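Putative dioxygenase (1H-3-hydroxy-4-oxoquinaldine 2,4-dioxygenase) (Mycobacteroides abscessus subsp. abscessus, PDB 6RA3) cleaves the ring of the Pseudomonas quinolone signal PQS with dioxygen, giving N-octanoylanthranilate and carbon monoxide, on an alpha/beta-hydrolase fold. Local coordinates at the interface of chains A and B. Numbering follows the deposited sequence. Chains: chain A/B, Putative dioxygenase (1H-3-hydroxy-4-oxoquinaldine 2,4-dioxygenase).

Contact 1: the interface of chains A and B. Residues chain A 144-145, 177; chain B 86.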
loop_
_atom_site.group_PDB
_atom_site.type_symbol
_atom_site.label_atom_id
_atom_site.label_comp_id
_atom_site.label_asym_id
_atom_site.label_seq_id
_atom_site.Cartn_x
_atom_site.Cartn_y
_atom_site.Cartn_z
ATOM N N TRP A 144 19.683 1.830 23.390
ATOM C CA TRP A 144 19.360 0.843 22.366
ATOM C C TRP A 144 19.734 1.345 20.972
ATOM O O TRP A 144 20.207 0.569 20.137
ATOM C CB TRP A 144 17.878 0.473 22.441
ATOM C CG TRP A 144 16.970 1.549 21.923
ATOM C CD1 TRP A 144 16.382 2.548 22.640
ATOM C CD2 TRP A 144 16.558 1.734 20.558
ATOM N NE1 TRP A 144 15.627 3.344 21.809
ATOM C CE2 TRP A 144 15.712 2.862 20.527
ATOM C CE3 TRP A 144 16.818 1.049 19.363
ATOM C CZ2 TRP A 144 15.126 3.330 19.342
ATOM C CZ3 TRP A 144 16.227 1.504 18.186
ATOM C CH2 TRP A 144 15.396 2.645 18.188
ATOM N N LYS A 145 19.564 2.640 20.708
ATOM C CA LYS A 145 19.970 3.179 19.413
ATOM C C LYS A 145 21.469 3.005 19.201
ATOM O O LYS A 145 21.919 2.733 18.078
ATOM C CB LYS A 145 19.595 4.659 19.294
ATOM C CG LYS A 145 18.112 4.945 19.346
ATOM C CD LYS A 145 17.819 6.440 19.258
ATOM C CE LYS A 145 16.310 6.709 19.437
ATOM N NZ LYS A 145 15.830 8.008 18.816
ATOM N N PHE A 177 12.467 0.951 20.398
ATOM C CA PHE A 177 13.016 0.192 21.513
ATOM C C PHE A 177 12.252 -1.104 21.729
ATOM O O PHE A 177 12.864 -2.165 21.909
ATOM C CB PHE A 177 13.012 1.040 22.786
ATOM C CG PHE A 177 13.310 0.247 24.021
ATOM C CD1 PHE A 177 14.597 -0.175 24.281
ATOM C CD2 PHE A 177 12.295 -0.119 24.890
ATOM C CE1 PHE A 177 14.882 -0.929 25.420
ATOM C CE2 PHE A 177 12.564 -0.857 26.019
ATOM C CZ PHE A 177 13.864 -1.266 26.288
ATOM N N GLU B 86 10.377 8.149 19.048
ATOM C CA GLU B 86 11.588 8.624 19.721
ATOM C C GLU B 86 12.298 9.706 18.922
ATOM O O GLU B 86 13.530 9.757 18.871
ATOM C CB GLU B 86 12.544 7.467 20.036
ATOM C CG GLU B 86 12.108 6.641 21.244
ATOM C CD GLU B 86 13.289 6.029 22.014
ATOM O OE1 GLU B 86 14.250 6.772 22.350
ATOM O OE2 GLU B 86 13.248 4.807 22.280
#
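B:Glu86 is gripped at both ends by neighbouring residues of chain A: its carboxylate meets A:Trp144 and its backbone carbonyl meets A:Lys145. The site is a small polar patch between two copies of the protein, whose biological role the structure alone does not show. Of the hydrogen bonds, the first runs from the indole nitrogen NE1 of A:Trp144 to the carboxylate oxygen OE2 of B:Glu86, 2.8 Å long and moderately bent (142° at the hydrogen). The carboxylate sits at the pyrrole edge of the ring, turned 67° against it, and the donor comes from above the carboxylate plane. The second bond, 2.9 Å, joins the side-chain amine nitrogen NZ of A:Lys145 to the carbonyl O of B:Glu86. The two bonds hold the carboxylate and the backbone carbonyl at separate points, which would restrict the glutamate.

Electrostatics add a looser term. NZ of A:Lys145 lies 4.1 Å from OE1 of B:Glu86, not a salt bridge, although the opposite charges would probably favour the approach. As a loose flank, CB of A:Phe177, rather than its ring, lies 3.8 Å from OE2 of B:Glu86.

In the nonpolar contact, the lysine and glutamate chains run antiparallel, CE of A:Lys145 touching CB of B:Glu86 at 3.9 Å. Beyond CG the lysine is extended, which carries its amine past the carboxylate to the glutamate backbone.

Within chain A the indole is held between two neighbours. CG of A:Lys145 lies over one face near the rim, and the backbone N of A:Phe177 over the opposite face. CG of A:Trp144 stands between its backbone N and carbonyl carbon (chi1 73°); this and the turn about CB-CG together point NE1 at chain B.

A:Trp144 and A:Lys145 open helix 144-156, and A:Phe177 opens helix 177-194; both belong to the helical stretch between strands 116-120 and 209-214, probably the cap of the hydrolase fold. B:Glu86 lies in the loop between helix 71-84 and strand 90-95 of the other copy.

Contact 2: the interface of chains A and B. Residues chain A 144-145; chain B 50, 86.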
loop_
_atom_site.group_PDB
_atom_site.type_symbol
_atom_site.label_atom_id
_atom_site.label_comp_id
_atom_site.label_asym_id
_atom_site.label_seq_id
_atom_site.Cartn_x
_atom_site.Cartn_y
_atom_site.Cartn_z
ATOM N N TRP A 144 19.683 1.830 23.390
ATOM C CA TRP A 144 19.360 0.843 22.366
ATOM C C TRP A 144 19.734 1.345 20.972
ATOM O O TRP A 144 20.207 0.569 20.137
ATOM C CB TRP A 144 17.878 0.473 22.441
ATOM C CG TRP A 144 16.970 1.549 21.923
ATOM C CD1 TRP A 144 16.382 2.548 22.640
ATOM C CD2 TRP A 144 16.558 1.734 20.558
ATOM N NE1 TRP A 144 15.627 3.344 21.809
ATOM C CE2 TRP A 144 15.712 2.862 20.527
ATOM C CE3 TRP A 144 16.818 1.049 19.363
ATOM C CZ2 TRP A 144 15.126 3.330 19.342
ATOM C CZ3 TRP A 144 16.227 1.504 18.186
ATOM C CH2 TRP A 144 15.396 2.645 18.188
ATOM N N LYS A 145 19.564 2.640 20.708
ATOM C CA LYS A 145 19.970 3.179 19.413
ATOM C C LYS A 145 21.469 3.005 19.201
ATOM O O LYS A 145 21.919 2.733 18.078
ATOM C CB LYS A 145 19.595 4.659 19.294
ATOM C CG LYS A 145 18.112 4.945 19.346
ATOM C CD LYS A 145 17.819 6.440 19.258
ATOM C CE LYS A 145 16.310 6.709 19.437
ATOM N NZ LYS A 145 15.830 8.008 18.816
ATOM N N ARG B 50 17.011 12.111 9.010
ATOM C CA ARG B 50 15.842 11.289 9.260
ATOM C C ARG B 50 14.590 12.106 8.947
ATOM O O ARG B 50 14.487 13.276 9.325
ATOM C CB ARG B 50 15.793 10.816 10.708
ATOM C CG ARG B 50 14.613 9.870 10.995
ATOM C CD ARG B 50 14.448 9.600 12.461
ATOM N NE ARG B 50 13.539 8.485 12.729
ATOM C CZ ARG B 50 13.148 8.099 13.944
ATOM N NH1 ARG B 50 13.591 8.720 15.035
ATOM N NH2 ARG B 50 12.316 7.082 14.072
ATOM N N GLU B 86 10.377 8.149 19.048
ATOM C CA GLU B 86 11.588 8.624 19.721
ATOM C C GLU B 86 12.298 9.706 18.922
ATOM O O GLU B 86 13.530 9.757 18.871
ATOM C CB GLU B 86 12.544 7.467 20.036
ATOM C CG GLU B 86 12.108 6.641 21.244
ATOM C CD GLU B 86 13.289 6.029 22.014
ATOM O OE1 GLU B 86 14.250 6.772 22.350
ATOM O OE2 GLU B 86 13.248 4.807 22.280
#
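A:Lys145 reaches chain B where two basic groups share the neighbourhood of one backbone carbonyl, that of B:Glu86. The hydrogen bonds that A:Trp144 and A:Lys145 make to this glutamate form the polar core; B:Arg50 adds a flank.

On the charged side, NH1 of B:Arg50 stands 4.5 Å from NZ of A:Lys145. The like charges do not touch, and the carbonyl O of B:Glu86, near both groups, may moderate their mutual effect; the carboxylate lies nearer the lysine. Within chain B, the guanidinium group turns its edge towards the carbonyl O of B:Glu86, which lies in its plane, but NH1 of B:Arg50 remains 4.0 Å from that oxygen, too long for a direct bond, though a weak electrostatic attraction is possible.

Shape explains how the arginine gets there. Its side chain is stretched through every torsion, beginning with CG anti to the backbone N (chi1 -176°), and this length carries the guanidinium from the turn between helix 42-48 and strand 51-54 towards the loop of B:Glu86. The arginine is marginal to the interface, losing 7 Å² of surface to chain A, whereas A:Lys145 loses 35 Å² to chain B.

In this crystal the patch sets the start of helix 144-156 against the loop of B:Glu86, with B:Arg50 at its margin. It joins two copies, perhaps merely as a crystal contact; its centre is about 18 Å from A:His246, the active-site proton donor/acceptor, and it shows no direct part in ring cleavage.

Contact 1 and contact 2 are overlapping parts of one patch, their C-alpha centres about 4 Å apart, with A:Trp144, A:Lys145 and B:Glu86 common to both. Contact 1 extends into chain A, to the start of helix 177-194; contact 2 extends into chain B, to the turn after helix 42-48. Together they set helix beginnings of one copy against loops of the other. Because different surfaces meet and the whole interface is not an exact two-fold, the pairing is asymmetric here. The assembly holds three copies, but these contacts alone do not establish a biological oligomer.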